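Local coordinates for protein SmhB (Serratia marcescens, PDB 6ZZ5) that is the B component of Smh, a tripartite alpha-pore-forming toxin, and is captured in its soluble form, at residues I231-D234 / K235-S238; A284-S287 / L288-L292. All coordinates share one frame; numbering follows the deposited sequence.

Contact 1. Residues I231-D234 / K235-S238; sequences IVLD and KSLS
L233 and L237, one helical turn apart, form the tight side of this contact. CG of L233 lies 3.8 Å from CD1 of L237, and the two side chains cross obliquely. L233 carries its CG anti to the backbone N (chi1 -176°), which swings the branch forward along the helix to meet the next leucine, while L237 leans back over the carbonyl of L233, its CG 3.4 Å from L233 O. That oxygen also takes the main-chain bond from L237 N at 3.2 Å, so backbone and side chain close on one point.

S236 is buried too, but its polar end has water for company. A single water bridges the turn: it donates to V232 O at 2.8 Å, more weakly to L233 O, and pairs with S236 OG at 2.6 Å. The bond from K235 N to V232 O is weak, and S236 N is too distant to bond to V232 O; the water stands in this opened turn.

The neighbouring flank, D234 and S238, is looser. S238 N donates a sound bond to D234 O at 2.9 Å, whereas S238 OG stands 3.2 Å from both D234 O and D234 OD1; either bond would be weak, and its one proton cannot be assigned between them. K235 is the exposed side, and its bent chain brings NZ no nearer than 4.8 Å to D234 OD2, too far for a salt bridge, though some electrostatic attraction is likely.

All this belongs to helix 230-245, which comes directly after the short strand 227-228. Its leucine side rests against helix 156-184, L233 on I177 and I180, L237 on I173, with S236 on I173 as well. L237 also touches A350 and V353 of helix 349-359 and so sits between the two helices, while D234 on K354 and I231 on A357 extend that second contact.

Contact 2. Residues A284-S287 / L288-L292; sequences AWDS and LTSEL. With EDO (1,2-ethanediol), chain J; EDO (1,2-ethanediol), chain I.
W285 lays the six-membered part of its indole beside L288, whose CD2 sits 3.9 Å from CZ3. The two side chains run next to each other and point the same way, and the methyl comes to the ring obliquely. A chi1 of 175° sends L288 CG forward along the helix, to the level the indole reaches, and chi2 (66°) turns CD2 toward the ring. Helix 44-92 packs on both through Y82, and N75 of that helix takes the indole N-H.

On other sides of the helix, serine hydroxyls return to carbonyls one turn back. S287 OG donates to A284 O at 2.8 Å, in the carbonyl plane and on a lone pair; the same oxygen accepts from L288 N. D286 O holds S290 N at 2.9 Å; in one of two conformers S290 OG also donates to it, from the opposite face of its plane, so this second grip is not always present. T289 OG1 and D286 OD1 instead bond to Q117 of helix 99-151.

At the far end OE2 of E291 accepts from O1 of the chain I ethanediol at 3.1 Å. OE1 is modelled 2.4 Å from O2 of the chain J molecule, too short to trust in detail.

The chemistry thus implies an apolar pair facing helix 44-92, polar groups met by N75 and Q117 at the helix interfaces, serine hydroxyls satisfied by their own helix, S290 at least in part, and E291 on a side that diols, probably from the crystallisation liquor, can reach.

How the contacts relate
Coming from the N terminus, the chain runs through helices 4-30, 44-92, 99-151 and 156-184 and the strands 191-196, 216-221 and 227-228 before contact 1 begins at I231. Contact 2 follows on the next helix, 252-300. Each contact spans a single continuous run of helix, so neither closes a long loop; they stand in series, without nesting or crossing. Contact 1 ties helix 230-245 to helix 156-184 and the C-terminal helix 349-359, whereas contact 2 ties helix 252-300 to helices 4-30, 44-92 and 99-151 of the long bundle. Their centres are 41 Å apart, on opposite sides of the chain's centre.

Contact 1. Residues I231-D234 / K235-S238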
# COMPACT_ATOMS: atom_id res chain seq x y z
N ILE A 231 16.58 7.34 10.48
CA ILE A 231 16.55 8.07 11.78
C ILE A 231 15.08 8.29 12.14
O ILE A 231 14.71 8.02 13.29
CB ILE A 231 17.35 9.39 11.73
CG1 ILE A 231 18.81 9.11 11.33
CG2 ILE A 231 17.24 10.05 13.11
CD1 ILE A 231 19.72 10.29 11.26
N VAL A 232 14.29 8.76 11.18
CA VAL A 232 12.83 9.02 11.40
C VAL A 232 12.20 7.71 11.87
O VAL A 232 11.52 7.65 12.90
CB VAL A 232 12.18 9.52 10.10
CG1 VAL A 232 10.67 9.61 10.27
CG2 VAL A 232 12.75 10.86 9.64
N LEU A 233 12.45 6.63 11.14
CA LEU A 233 11.66 5.39 11.27
C LEU A 233 12.08 4.66 12.54
O LEU A 233 11.21 3.97 13.19
CB LEU A 233 11.86 4.55 10.01
CG LEU A 233 11.02 3.28 9.95
CD1 LEU A 233 9.55 3.54 10.18
CD2 LEU A 233 11.23 2.57 8.63
N ASP A 234 13.34 4.82 12.92
CA ASP A 234 13.95 4.17 14.10
C ASP A 234 13.14 4.47 15.37
O ASP A 234 13.01 3.55 16.23
CB ASP A 234 15.41 4.58 14.21
CG ASP A 234 16.10 4.30 15.54
OD1 ASP A 234 16.21 3.12 15.92
OD2 ASP A 234 16.56 5.25 16.15
N LYS A 235 12.56 5.65 15.54
CA LYS A 235 11.85 5.98 16.83
C LYS A 235 10.68 5.02 17.06
O LYS A 235 10.61 4.41 18.11
CB LYS A 235 11.31 7.41 16.78
CG LYS A 235 12.39 8.47 16.88
CD LYS A 235 13.14 8.37 18.19
CE LYS A 235 14.14 9.47 18.43
NZ LYS A 235 15.03 9.66 17.26
N SER A 236 9.81 4.86 16.07
CA SER A 236 8.61 4.01 16.20
C SER A 236 8.98 2.53 16.21
O SER A 236 8.39 1.81 16.98
CB SER A 236 7.56 4.38 15.16
OG SER A 236 7.95 4.19 13.80
N LEU A 237 9.93 2.08 15.38
CA LEU A 237 10.33 0.63 15.40
C LEU A 237 10.93 0.28 16.77
O LEU A 237 10.63 -0.77 17.30
CB LEU A 237 11.35 0.35 14.30
CG LEU A 237 10.93 0.60 12.88
CD1 LEU A 237 12.06 0.18 11.93
CD2 LEU A 237 9.64 -0.13 12.53
N SER A 238 11.80 1.10 17.33
CA SER A 238 12.38 0.88 18.67
C SER A 238 11.27 0.93 19.73
O SER A 238 11.33 0.17 20.71
CB SER A 238 13.45 1.86 18.99
OG SER A 238 14.57 1.59 18.19
O HOH W 1 9.14 6.44 13.57

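Contact 2. Residues A284-S287 / L288-L292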
# COMPACT_ATOMS: atom_id res chain seq x y z
N ALA A 284 -11.63 9.89 -9.01
CA ALA A 284 -10.89 10.82 -9.90
C ALA A 284 -11.19 10.47 -11.36
O ALA A 284 -11.55 11.39 -12.13
CB ALA A 284 -9.43 10.83 -9.55
N TRP A 285 -11.19 9.19 -11.73
CA TRP A 285 -11.62 8.80 -13.10
C TRP A 285 -13.06 9.26 -13.33
O TRP A 285 -13.35 9.70 -14.43
CB TRP A 285 -11.48 7.30 -13.31
CG TRP A 285 -10.09 6.83 -13.53
CD1 TRP A 285 -9.33 6.04 -12.70
CD2 TRP A 285 -9.32 7.01 -14.73
NE1 TRP A 285 -8.13 5.75 -13.28
CE2 TRP A 285 -8.08 6.33 -14.52
CE3 TRP A 285 -9.52 7.71 -15.91
CZ2 TRP A 285 -7.08 6.28 -15.49
CZ3 TRP A 285 -8.54 7.64 -16.88
CH2 TRP A 285 -7.32 6.99 -16.64
N ASP A 286 -13.95 9.10 -12.33
CA ASP A 286 -15.37 9.51 -12.50
C ASP A 286 -15.43 11.01 -12.87
O ASP A 286 -16.26 11.37 -13.73
CB ASP A 286 -16.21 9.21 -11.26
CG ASP A 286 -17.68 9.34 -11.58
OD1 ASP A 286 -18.15 8.60 -12.48
OD2 ASP A 286 -18.34 10.19 -10.98
N SER A 287 -14.63 11.84 -12.21
CA SER A 287 -14.68 13.31 -12.43
C SER A 287 -14.20 13.59 -13.85
O SER A 287 -14.79 14.46 -14.49
CB SER A 287 -13.94 14.10 -11.41
OG SER A 287 -12.54 13.96 -11.56
N LEU A 288 -13.19 12.87 -14.33
CA LEU A 288 -12.65 13.04 -15.69
C LEU A 288 -13.70 12.58 -16.71
O LEU A 288 -14.00 13.35 -17.62
CB LEU A 288 -11.32 12.29 -15.84
CG LEU A 288 -10.72 12.30 -17.24
CD1 LEU A 288 -10.33 13.76 -17.57
CD2 LEU A 288 -9.54 11.36 -17.34
N THR A 289 -14.27 11.38 -16.59
CA THR A 289 -15.26 10.88 -17.58
C THR A 289 -16.50 11.78 -17.61
O THR A 289 -17.00 12.09 -18.71
CB THR A 289 -15.61 9.41 -17.34
OG1 THR A 289 -16.09 9.36 -16.01
CG2 THR A 289 -14.41 8.52 -17.46
N SER A 290 -16.96 12.22 -16.45
CA SER A 290 -18.10 13.15 -16.32
C SER A 290 -17.81 14.44 -17.08
O SER A 290 -18.71 14.93 -17.82
CB SER A 290 -18.41 13.46 -14.89
OG SER A 290 -19.07 12.38 -14.30
N GLU A 291 -16.60 14.98 -16.91
CA GLU A 291 -16.23 16.20 -17.65
C GLU A 291 -16.29 15.91 -19.16
O GLU A 291 -16.88 16.75 -19.92
CB GLU A 291 -14.88 16.77 -17.23
CG GLU A 291 -14.63 18.11 -17.91
CD GLU A 291 -13.37 18.91 -17.63
OE1 GLU A 291 -12.74 18.75 -16.54
OE2 GLU A 291 -13.01 19.74 -18.51
N LEU A 292 -15.66 14.85 -19.62
CA LEU A 292 -15.54 14.61 -21.08
C LEU A 292 -16.93 14.38 -21.66
O LEU A 292 -17.19 14.83 -22.81
CB LEU A 292 -14.65 13.39 -21.31
CG LEU A 292 -13.19 13.62 -20.96
CD1 LEU A 292 -12.47 12.28 -21.01
CD2 LEU A 292 -12.57 14.59 -21.97
C1 EDO J . -10.48 22.54 -16.00
O1 EDO J . -9.31 22.08 -15.34
C2 EDO J . -11.47 21.46 -16.09
O2 EDO J . -10.84 20.21 -16.28
C1 EDO I . -10.02 18.58 -20.30
O1 EDO I . -10.05 19.56 -19.27
C2 EDO I . -10.16 17.21 -19.76
O2 EDO I . -9.10 16.88 -18.88